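Local coordinates for DegQ (Legionella fallonii, PDB 3PV2), which is a self-compartmentizing HtrA-family protease with a trypsin-like domain and two PDZ domains, forms 12-mers, and probably degrades damaged proteins while also acting as a chaperone, at residues Val385-Gln389 and Val418-Leu424; Ala398-Ile404 and Tyr447-Ile451; Asp408-Asn414 and Leu435-Arg441. All blocks are in the same frame, centred on the assembly; numbering follows the deposited sequence.

Contact 1. Residues Val385-Gln389 and Val418-Leu424; sequences VIGVQ and VTDVKSL
Val388 and Val418 meet through single methyl groups, and Val388 gives up more area than any other residue of either segment. Its CG2 stands 3.4 Å from Val418 CG1, tighter than usual for two carbons, where the two side chains cross at about a right angle. The same Val388 CG2 lies 3.5 Å from Asp420 O, so this one methyl meets both a methyl and a backbone carbonyl. With CG1 of Val388 anti to the backbone N (chi1 167°), that second branch is sent to the helix, 4.1 Å from Leu424 CD2 and 4.2 Å from Val421 CG2. Val418 also works through its backbone: Gly387 CA directs a C-H at Val418 O over 3.3 Å, at the corner where strand 384-393 is interrupted. Toward solvent, Ile386 CG2 rests 4.2 Å from Thr419 CA. No hydrogen bond passes between the segments; the polar order is internal to residues 418-424. Asp420 caps the helix, OD1 accepting from Ser423 N at 2.8 Å, while Ser423 OG donates to Asp420 O and accepts from Thr419 N, which fixes the turn that presents Val418 and Val421. On the sheet side, backbone bonds tie Val388 to Ile410 and Gly387 to Phe375. An N-capped helix laid by its first turn against a bent strand of a curled antiparallel sheet fits the PDZ fold, to which helix 421-428 belongs.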
loop_
_atom_site.group_PDB
_atom_site.type_symbol
_atom_site.label_atom_id
_atom_site.label_comp_id
_atom_site.label_asym_id
_atom_site.label_seq_id
_atom_site.Cartn_x
_atom_site.Cartn_y
_atom_site.Cartn_z
ATOM N N VAL B 385 4.365 28.812 -48.839
ATOM C CA VAL B 385 3.140 28.019 -48.979
ATOM C C VAL B 385 1.944 28.966 -49.076
ATOM O O VAL B 385 1.695 29.730 -48.137
ATOM C CB VAL B 385 2.995 27.046 -47.811
ATOM C CG1 VAL B 385 1.675 26.312 -47.890
ATOM C CG2 VAL B 385 4.116 26.005 -47.889
ATOM N N ILE B 386 1.186 28.846 -50.186
ATOM C CA ILE B 386 -0.035 29.588 -50.450
ATOM C C ILE B 386 -1.153 28.620 -50.689
ATOM O O ILE B 386 -1.020 27.641 -51.460
ATOM C CB ILE B 386 0.097 30.451 -51.684
ATOM C CG1 ILE B 386 1.123 31.546 -51.445
ATOM C CG2 ILE B 386 -1.170 31.189 -51.913
ATOM C CD1 ILE B 386 1.710 32.201 -52.783
ATOM N N GLY B 387 -2.271 28.808 -50.003
ATOM C CA GLY B 387 -3.275 27.766 -50.087
ATOM C C GLY B 387 -4.402 28.081 -49.149
ATOM O O GLY B 387 -4.558 29.213 -48.719
ATOM N N VAL B 388 -5.177 27.056 -48.866
ATOM C CA VAL B 388 -6.328 27.196 -47.966
ATOM C C VAL B 388 -6.112 26.238 -46.842
ATOM O O VAL B 388 -5.956 25.023 -47.075
ATOM C CB VAL B 388 -7.648 26.865 -48.682
ATOM C CG1 VAL B 388 -8.807 26.690 -47.659
ATOM C CG2 VAL B 388 -7.990 28.000 -49.640
ATOM N N GLN B 389 -6.078 26.751 -45.629
ATOM C CA GLN B 389 -5.890 25.944 -44.458
ATOM C C GLN B 389 -7.170 25.391 -43.997
ATOM O O GLN B 389 -8.182 26.125 -43.915
ATOM C CB GLN B 389 -5.294 26.789 -43.354
ATOM C CG GLN B 389 -5.123 26.132 -42.047
ATOM C CD GLN B 389 -4.360 27.020 -41.091
ATOM O OE1 GLN B 389 -4.814 28.116 -40.737
ATOM N NE2 GLN B 389 -3.225 26.567 -40.674
ATOM N N VAL B 418 -4.421 27.017 -55.571
ATOM C CA VAL B 418 -5.445 27.591 -54.715
ATOM C C VAL B 418 -4.905 28.687 -53.962
ATOM O O VAL B 418 -3.892 28.497 -53.273
ATOM C CB VAL B 418 -5.817 26.500 -53.717
ATOM C CG1 VAL B 418 -6.461 27.045 -52.570
ATOM C CG2 VAL B 418 -6.686 25.456 -54.476
ATOM N N THR B 419 -5.528 29.867 -54.042
ATOM C CA THR B 419 -5.073 31.004 -53.312
ATOM C C THR B 419 -5.991 31.376 -52.152
ATOM O O THR B 419 -5.569 31.477 -51.033
ATOM C CB THR B 419 -4.965 32.207 -54.250
ATOM O OG1 THR B 419 -6.169 32.306 -55.020
ATOM C CG2 THR B 419 -3.776 31.979 -55.235
ATOM N N ASP B 420 -7.240 31.616 -52.410
ATOM C CA ASP B 420 -8.139 31.970 -51.336
ATOM C C ASP B 420 -9.302 30.989 -51.302
ATOM O O ASP B 420 -9.346 30.056 -52.114
ATOM C CB ASP B 420 -8.549 33.429 -51.498
ATOM C CG ASP B 420 -9.327 33.695 -52.745
ATOM O OD1 ASP B 420 -9.730 32.752 -53.446
ATOM O OD2 ASP B 420 -9.552 34.878 -53.029
ATOM N N VAL B 421 -10.180 31.126 -50.320
ATOM C CA VAL B 421 -11.216 30.168 -50.104
ATOM C C VAL B 421 -12.076 30.195 -51.372
ATOM O O VAL B 421 -12.388 29.152 -51.929
ATOM C CB VAL B 421 -11.988 30.464 -48.768
ATOM C CG1 VAL B 421 -13.297 29.620 -48.615
ATOM C CG2 VAL B 421 -11.021 30.258 -47.528
ATOM N N LYS B 422 -12.441 31.368 -51.860
ATOM C CA LYS B 422 -13.233 31.429 -53.080
ATOM C C LYS B 422 -12.620 30.668 -54.269
ATOM O O LYS B 422 -13.401 30.061 -55.005
ATOM C CB LYS B 422 -13.596 32.893 -53.428
ATOM C CG LYS B 422 -14.137 33.156 -54.883
ATOM C CD LYS B 422 -15.656 32.917 -55.105
ATOM C CE LYS B 422 -16.148 33.564 -56.445
ATOM N NZ LYS B 422 -17.558 33.168 -56.812
ATOM N N SER B 423 -11.271 30.676 -54.445
ATOM C CA SER B 423 -10.687 29.998 -55.588
ATOM C C SER B 423 -10.926 28.503 -55.443
ATOM O O SER B 423 -11.186 27.817 -56.429
ATOM C CB SER B 423 -9.145 30.204 -55.766
ATOM O OG SER B 423 -8.360 29.883 -54.569
ATOM N N LEU B 424 -10.784 27.985 -54.217
ATOM C CA LEU B 424 -11.056 26.587 -53.970
ATOM C C LEU B 424 -12.538 26.198 -54.203
ATOM O O LEU B 424 -12.847 25.116 -54.730
ATOM C CB LEU B 424 -10.694 26.276 -52.541
ATOM C CG LEU B 424 -10.954 24.818 -52.180
ATOM C CD1 LEU B 424 -10.161 23.766 -53.050
ATOM C CD2 LEU B 424 -10.760 24.616 -50.613
#

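Contact 2. Residues Ala398-Ile404 and Tyr447-Ile451; sequences AGWRAGI and YLLVI
Ala402 and Val450 mark the closest backbone approach, where helix 398-402 runs over strand 447-450 with their axes 7.5 Å apart at 138°. Ala402 CB sits 3.4 Å from Leu449 O and also touches the CA and CG2 of Val450. Ile404, just beyond the helix, traces the apolar side of the contact. Its CB is 4.8 Å from Leu448 CD2; CG1, placed beside the backbone N by a chi1 of -62°, closes on that same Leu448 CD2 at 3.9 Å. The chain then extends, and CD1 ends against Val450 CG2, crossing that side chain at about a right angle. CG1 of Val450 turns instead to Ala398, 3.8 Å from its CB. Gly403, with positive phi, closes the helix in a Schellman motif and so brings Ile404 round to the strand. The polar edge behaves differently. Water 1 accepts from Ile451 N and is hydrogen-bonded to Ala398 O at 2.8 Å; water 2 accepts from Leu449 N and reaches Ala402 O weakly. Arg401, bent at chi3, has Ala398 CA against one face of its guanidinium, toward the rim, and sets NH2 3.6 Å from Ile451 OXT, a long salt bridge. Arg113 of the third subunit packs on Ile451 and binds Arg401 O. Lacking any direct hydrogen bond, helix and strand are joined by methyl packing, bridging water and the charge of the chain's own C-terminus.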
loop_
_atom_site.group_PDB
_atom_site.type_symbol
_atom_site.label_atom_id
_atom_site.label_comp_id
_atom_site.label_asym_id
_atom_site.label_seq_id
_atom_site.Cartn_x
_atom_site.Cartn_y
_atom_site.Cartn_z
ATOM N N ALA B 398 -17.211 14.430 -46.391
ATOM C CA ALA B 398 -16.518 13.769 -47.435
ATOM C C ALA B 398 -15.027 14.030 -47.376
ATOM O O ALA B 398 -14.218 13.155 -47.684
ATOM C CB ALA B 398 -17.101 14.153 -48.761
ATOM N N GLY B 399 -14.660 15.201 -46.857
ATOM C CA GLY B 399 -13.292 15.591 -46.674
ATOM C C GLY B 399 -12.572 14.724 -45.681
ATOM O O GLY B 399 -11.536 14.119 -45.981
ATOM N N TRP B 400 -13.188 14.580 -44.509
ATOM C CA TRP B 400 -12.634 13.759 -43.462
ATOM C C TRP B 400 -12.483 12.311 -43.969
ATOM O O TRP B 400 -11.448 11.701 -43.804
ATOM C CB TRP B 400 -13.541 13.772 -42.216
ATOM C CG TRP B 400 -13.013 12.959 -41.144
ATOM C CD1 TRP B 400 -13.126 11.604 -41.035
ATOM C CD2 TRP B 400 -12.230 13.378 -40.046
ATOM N NE1 TRP B 400 -12.480 11.157 -39.916
ATOM C CE2 TRP B 400 -11.927 12.229 -39.283
ATOM C CE3 TRP B 400 -11.760 14.603 -39.615
ATOM C CZ2 TRP B 400 -11.174 12.274 -38.101
ATOM C CZ3 TRP B 400 -11.007 14.661 -38.396
ATOM C CH2 TRP B 400 -10.718 13.491 -37.672
ATOM N N ARG B 401 -13.517 11.803 -44.581
ATOM C CA ARG B 401 -13.457 10.416 -45.122
ATOM C C ARG B 401 -12.296 10.220 -46.107
ATOM O O ARG B 401 -11.717 9.147 -46.190
ATOM C CB ARG B 401 -14.683 10.092 -45.954
ATOM C CG ARG B 401 -15.814 9.504 -45.241
ATOM C CD ARG B 401 -16.756 8.662 -46.273
ATOM N NE ARG B 401 -17.316 9.406 -47.420
ATOM C CZ ARG B 401 -18.213 10.407 -47.310
ATOM N NH1 ARG B 401 -18.610 10.838 -46.108
ATOM N NH2 ARG B 401 -18.688 11.015 -48.415
ATOM N N ALA B 402 -12.058 11.213 -46.935
ATOM C CA ALA B 402 -10.959 11.170 -47.914
ATOM C C ALA B 402 -9.646 11.268 -47.189
ATOM O O ALA B 402 -8.607 10.912 -47.740
ATOM C CB ALA B 402 -11.032 12.309 -48.890
ATOM N N GLY B 403 -9.657 11.725 -45.962
ATOM C CA GLY B 403 -8.390 11.817 -45.229
ATOM C C GLY B 403 -7.898 13.197 -44.870
ATOM O O GLY B 403 -6.876 13.328 -44.276
ATOM N N ILE B 404 -8.618 14.242 -45.218
ATOM C CA ILE B 404 -8.221 15.583 -44.794
ATOM C C ILE B 404 -8.360 15.680 -43.298
ATOM O O ILE B 404 -9.339 15.160 -42.700
ATOM C CB ILE B 404 -9.163 16.574 -45.461
ATOM C CG1 ILE B 404 -8.995 16.460 -46.984
ATOM C CG2 ILE B 404 -8.945 17.978 -44.957
ATOM C CD1 ILE B 404 -9.999 17.299 -47.767
ATOM N N TYR B 447 -1.732 13.588 -52.196
ATOM C CA TYR B 447 -2.913 13.767 -52.973
ATOM C C TYR B 447 -4.087 12.945 -52.401
ATOM O O TYR B 447 -3.868 11.807 -52.039
ATOM C CB TYR B 447 -2.707 13.363 -54.447
ATOM C CG TYR B 447 -1.913 14.359 -55.241
ATOM C CD1 TYR B 447 -2.553 15.409 -55.907
ATOM C CD2 TYR B 447 -0.529 14.189 -55.439
ATOM C CE1 TYR B 447 -1.842 16.331 -56.655
ATOM C CE2 TYR B 447 0.187 15.065 -56.190
ATOM C CZ TYR B 447 -0.463 16.149 -56.823
ATOM O OH TYR B 447 0.241 16.998 -57.631
ATOM N N LEU B 448 -5.298 13.522 -52.342
ATOM C CA LEU B 448 -6.446 12.812 -51.731
ATOM C C LEU B 448 -7.571 13.018 -52.699
ATOM O O LEU B 448 -7.643 14.067 -53.307
ATOM C CB LEU B 448 -6.798 13.586 -50.479
ATOM C CG LEU B 448 -6.247 13.164 -49.140
ATOM C CD1 LEU B 448 -5.249 12.031 -49.170
ATOM C CD2 LEU B 448 -5.987 14.309 -48.235
ATOM N N LEU B 449 -8.482 12.085 -52.833
ATOM C CA LEU B 449 -9.595 12.298 -53.701
ATOM C C LEU B 449 -10.804 12.380 -52.861
ATOM O O LEU B 449 -11.081 11.478 -52.155
ATOM C CB LEU B 449 -9.741 11.091 -54.588
ATOM C CG LEU B 449 -9.212 11.225 -56.001
ATOM C CD1 LEU B 449 -9.402 9.847 -56.703
ATOM C CD2 LEU B 449 -10.045 12.303 -56.766
ATOM N N VAL B 450 -11.490 13.492 -52.885
ATOM C CA VAL B 450 -12.669 13.665 -52.130
ATOM C C VAL B 450 -13.851 13.308 -53.046
ATOM O O VAL B 450 -13.959 13.807 -54.148
ATOM C CB VAL B 450 -12.787 15.132 -51.722
ATOM C CG1 VAL B 450 -14.102 15.287 -50.849
ATOM C CG2 VAL B 450 -11.495 15.558 -50.951
ATOM N N ILE B 451 -14.708 12.396 -52.607
ATOM C CA ILE B 451 -15.755 11.889 -53.501
ATOM C C ILE B 451 -17.058 11.866 -52.742
ATOM O O ILE B 451 -18.115 11.946 -53.350
ATOM C CB ILE B 451 -15.507 10.453 -53.991
ATOM C CG1 ILE B 451 -15.288 9.486 -52.831
ATOM C CG2 ILE B 451 -14.262 10.310 -55.014
ATOM C CD1 ILE B 451 -14.999 8.004 -53.349
ATOM O OXT ILE B 451 -17.098 11.713 -51.524
HETATM O O HOH W 1 -14.624 11.445 -49.817
HETATM O O HOH W 2 -8.193 9.935 -50.889
#

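Contact 3. Residues Asp408-Asn414 and Leu435-Arg441; sequences DIIISAN and LLVQVLR
A chi1 of 169° points the Arg441 side chain away from its own amide nitrogen, and a bend at chi3 (-36°) brings the guanidinium side-on to the Asp408 carboxylate. The planes lie 8° apart, and two bonds form on syn lone pairs: NE of Arg441 to OD1 of Asp408 at 2.8 Å, and Arg441 NH2 to Asp408 OD2 at the same length. Arg405 N also donates to this OD2, so the carboxylate is held in place by three donors. From this salt bridge onward the strands pair antiparallel, with Ile409 and Leu440 exchanging two backbone bonds. Ile411 and Ser412 both face Gln438, a beta bulge, within the curled sheet of the second PDZ domain. The bulge turns Ile411 onto the Gln438 side chain, Ile411 CD1 lying 3.7 Å from Gln438 CD; the 3.2 Å between Ile411 CD1 and Leu440 CD1 is doubtful. Ser412 OG donates in the carbonyl plane to Gln438 OE1 at 3.0 Å, while Gln438 NE2 binds Ser287 O of the second subunit. The opposite face is apolar, Ile410 CG1 meeting Val439 CG1 at 4.0 Å. At the far end Asn414 OD1 accepts from Leu436 N at 3.0 Å and from Lys431 NZ.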
loop_
_atom_site.group_PDB
_atom_site.type_symbol
_atom_site.label_atom_id
_atom_site.label_comp_id
_atom_site.label_asym_id
_atom_site.label_seq_id
_atom_site.Cartn_x
_atom_site.Cartn_y
_atom_site.Cartn_z
ATOM N N ASP B 408 -4.275 20.667 -42.227
ATOM C CA ASP B 408 -3.915 20.522 -43.599
ATOM C C ASP B 408 -3.982 21.813 -44.407
ATOM O O ASP B 408 -4.898 22.613 -44.193
ATOM C CB ASP B 408 -4.818 19.481 -44.249
ATOM C CG ASP B 408 -4.457 18.054 -43.875
ATOM O OD1 ASP B 408 -3.442 17.839 -43.176
ATOM O OD2 ASP B 408 -5.198 17.097 -44.302
ATOM N N ILE B 409 -3.018 22.045 -45.301
ATOM C CA ILE B 409 -3.121 23.117 -46.213
ATOM C C ILE B 409 -3.412 22.578 -47.591
ATOM O O ILE B 409 -2.616 21.804 -48.144
ATOM C CB ILE B 409 -1.833 23.998 -46.318
ATOM C CG1 ILE B 409 -1.272 24.412 -44.935
ATOM C CG2 ILE B 409 -2.105 25.236 -47.182
ATOM C CD1 ILE B 409 -2.234 24.978 -44.018
ATOM N N ILE B 410 -4.543 22.980 -48.182
ATOM C CA ILE B 410 -4.864 22.664 -49.564
ATOM C C ILE B 410 -4.141 23.611 -50.505
ATOM O O ILE B 410 -4.394 24.825 -50.529
ATOM C CB ILE B 410 -6.316 22.731 -49.831
ATOM C CG1 ILE B 410 -7.021 21.692 -48.965
ATOM C CG2 ILE B 410 -6.661 22.381 -51.316
ATOM C CD1 ILE B 410 -8.593 21.969 -48.877
ATOM N N ILE B 411 -3.171 23.052 -51.204
ATOM C CA ILE B 411 -2.328 23.868 -52.081
ATOM C C ILE B 411 -2.620 23.737 -53.574
ATOM O O ILE B 411 -2.189 24.584 -54.334
ATOM C CB ILE B 411 -0.842 23.629 -51.839
ATOM C CG1 ILE B 411 -0.472 22.199 -52.149
ATOM C CG2 ILE B 411 -0.479 23.940 -50.388
ATOM C CD1 ILE B 411 1.159 22.090 -52.338
ATOM N N SER B 412 -3.449 22.766 -53.981
ATOM C CA SER B 412 -3.927 22.679 -55.323
ATOM C C SER B 412 -5.151 21.841 -55.315
ATOM O O SER B 412 -5.429 21.060 -54.390
ATOM C CB SER B 412 -2.817 22.101 -56.228
ATOM O OG SER B 412 -2.773 20.641 -56.187
ATOM N N ALA B 413 -6.013 22.102 -56.274
ATOM C CA ALA B 413 -7.244 21.373 -56.383
ATOM C C ALA B 413 -7.467 21.148 -57.897
ATOM O O ALA B 413 -7.352 22.082 -58.688
ATOM C CB ALA B 413 -8.442 22.133 -55.773
ATOM N N ASN B 414 -7.789 19.918 -58.258
ATOM C CA ASN B 414 -7.845 19.479 -59.679
ATOM C C ASN B 414 -6.700 20.054 -60.469
ATOM O O ASN B 414 -6.893 20.584 -61.550
ATOM C CB ASN B 414 -9.160 19.877 -60.307
ATOM C CG ASN B 414 -10.389 19.173 -59.632
ATOM O OD1 ASN B 414 -10.234 18.132 -58.988
ATOM N ND2 ASN B 414 -11.593 19.763 -59.775
ATOM N N LEU B 435 -13.162 15.471 -56.281
ATOM C CA LEU B 435 -12.263 16.573 -56.210
ATOM C C LEU B 435 -10.922 16.046 -55.763
ATOM O O LEU B 435 -10.775 15.471 -54.694
ATOM C CB LEU B 435 -12.772 17.621 -55.204
ATOM C CG LEU B 435 -11.844 18.815 -54.888
ATOM C CD1 LEU B 435 -11.577 19.717 -56.059
ATOM C CD2 LEU B 435 -12.377 19.736 -53.739
ATOM N N LEU B 436 -9.906 16.325 -56.579
ATOM C CA LEU B 436 -8.559 15.948 -56.266
ATOM C C LEU B 436 -7.882 17.079 -55.525
ATOM O O LEU B 436 -7.812 18.190 -56.035
ATOM C CB LEU B 436 -7.803 15.640 -57.552
ATOM C CG LEU B 436 -6.330 15.302 -57.320
ATOM C CD1 LEU B 436 -6.289 13.934 -56.745
ATOM C CD2 LEU B 436 -5.541 15.429 -58.679
ATOM N N VAL B 437 -7.464 16.847 -54.282
ATOM C CA VAL B 437 -6.796 17.927 -53.496
ATOM C C VAL B 437 -5.374 17.479 -53.159
ATOM O O VAL B 437 -5.074 16.272 -52.996
ATOM C CB VAL B 437 -7.518 18.289 -52.235
ATOM C CG1 VAL B 437 -8.966 18.546 -52.555
ATOM C CG2 VAL B 437 -7.527 17.117 -51.315
ATOM N N GLN B 438 -4.447 18.400 -53.303
ATOM C CA GLN B 438 -3.123 18.171 -52.816
ATOM C C GLN B 438 -2.980 18.891 -51.487
ATOM O O GLN B 438 -3.172 20.102 -51.414
ATOM C CB GLN B 438 -2.085 18.757 -53.792
ATOM C CG GLN B 438 -0.677 18.497 -53.373
ATOM C CD GLN B 438 0.329 19.082 -54.345
ATOM O OE1 GLN B 438 -0.048 19.908 -55.176
ATOM N NE2 GLN B 438 1.634 18.772 -54.163
ATOM N N VAL B 439 -2.663 18.143 -50.424
ATOM C CA VAL B 439 -2.574 18.718 -49.085
ATOM C C VAL B 439 -1.168 18.682 -48.571
ATOM O O VAL B 439 -0.455 17.694 -48.783
ATOM C CB VAL B 439 -3.504 18.039 -48.024
ATOM C CG1 VAL B 439 -5.077 18.303 -48.272
ATOM C CG2 VAL B 439 -3.231 16.582 -47.806
ATOM N N LEU B 440 -0.736 19.748 -47.889
ATOM C CA LEU B 440 0.546 19.767 -47.218
ATOM C C LEU B 440 0.213 19.489 -45.769
ATOM O O LEU B 440 -0.710 20.091 -45.202
ATOM C CB LEU B 440 1.176 21.152 -47.344
ATOM C CG LEU B 440 2.412 21.399 -48.213
ATOM C CD1 LEU B 440 2.359 20.773 -49.635
ATOM C CD2 LEU B 440 2.809 22.856 -48.255
ATOM N N ARG B 441 0.989 18.602 -45.150
ATOM C CA ARG B 441 0.768 18.257 -43.776
ATOM C C ARG B 441 2.160 18.184 -43.122
ATOM O O ARG B 441 2.953 17.277 -43.414
ATOM C CB ARG B 441 0.065 16.886 -43.681
ATOM C CG ARG B 441 0.039 16.340 -42.205
ATOM C CD ARG B 441 -0.976 15.171 -41.969
ATOM N NE ARG B 441 -2.216 15.326 -42.766
ATOM C CZ ARG B 441 -3.065 14.351 -43.034
ATOM N NH1 ARG B 441 -2.797 13.114 -42.621
ATOM N NH2 ARG B 441 -4.163 14.605 -43.762
#

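In the fold
All three contacts belong to the second PDZ domain, at the C-terminal end of the chain. Contact 3 is central: its centre lies about 9 Å from that of contact 1 and about 10 Å from that of contact 2, whereas contacts 1 and 2 are about 17 Å apart between centres. One sheet connects them, strand 384-393 pairing with 409-413, then 435-441, then 444-450. Along the chain contact 3 is nested within the loop closed by contact 2, while contact 1 alternates with both. Helices 398-402 and 421-428 are thus fastened to one curled sheet by segments distant in sequence. Contacts 2 and 3 also touch a second subunit, tying this domain into the 12-mer.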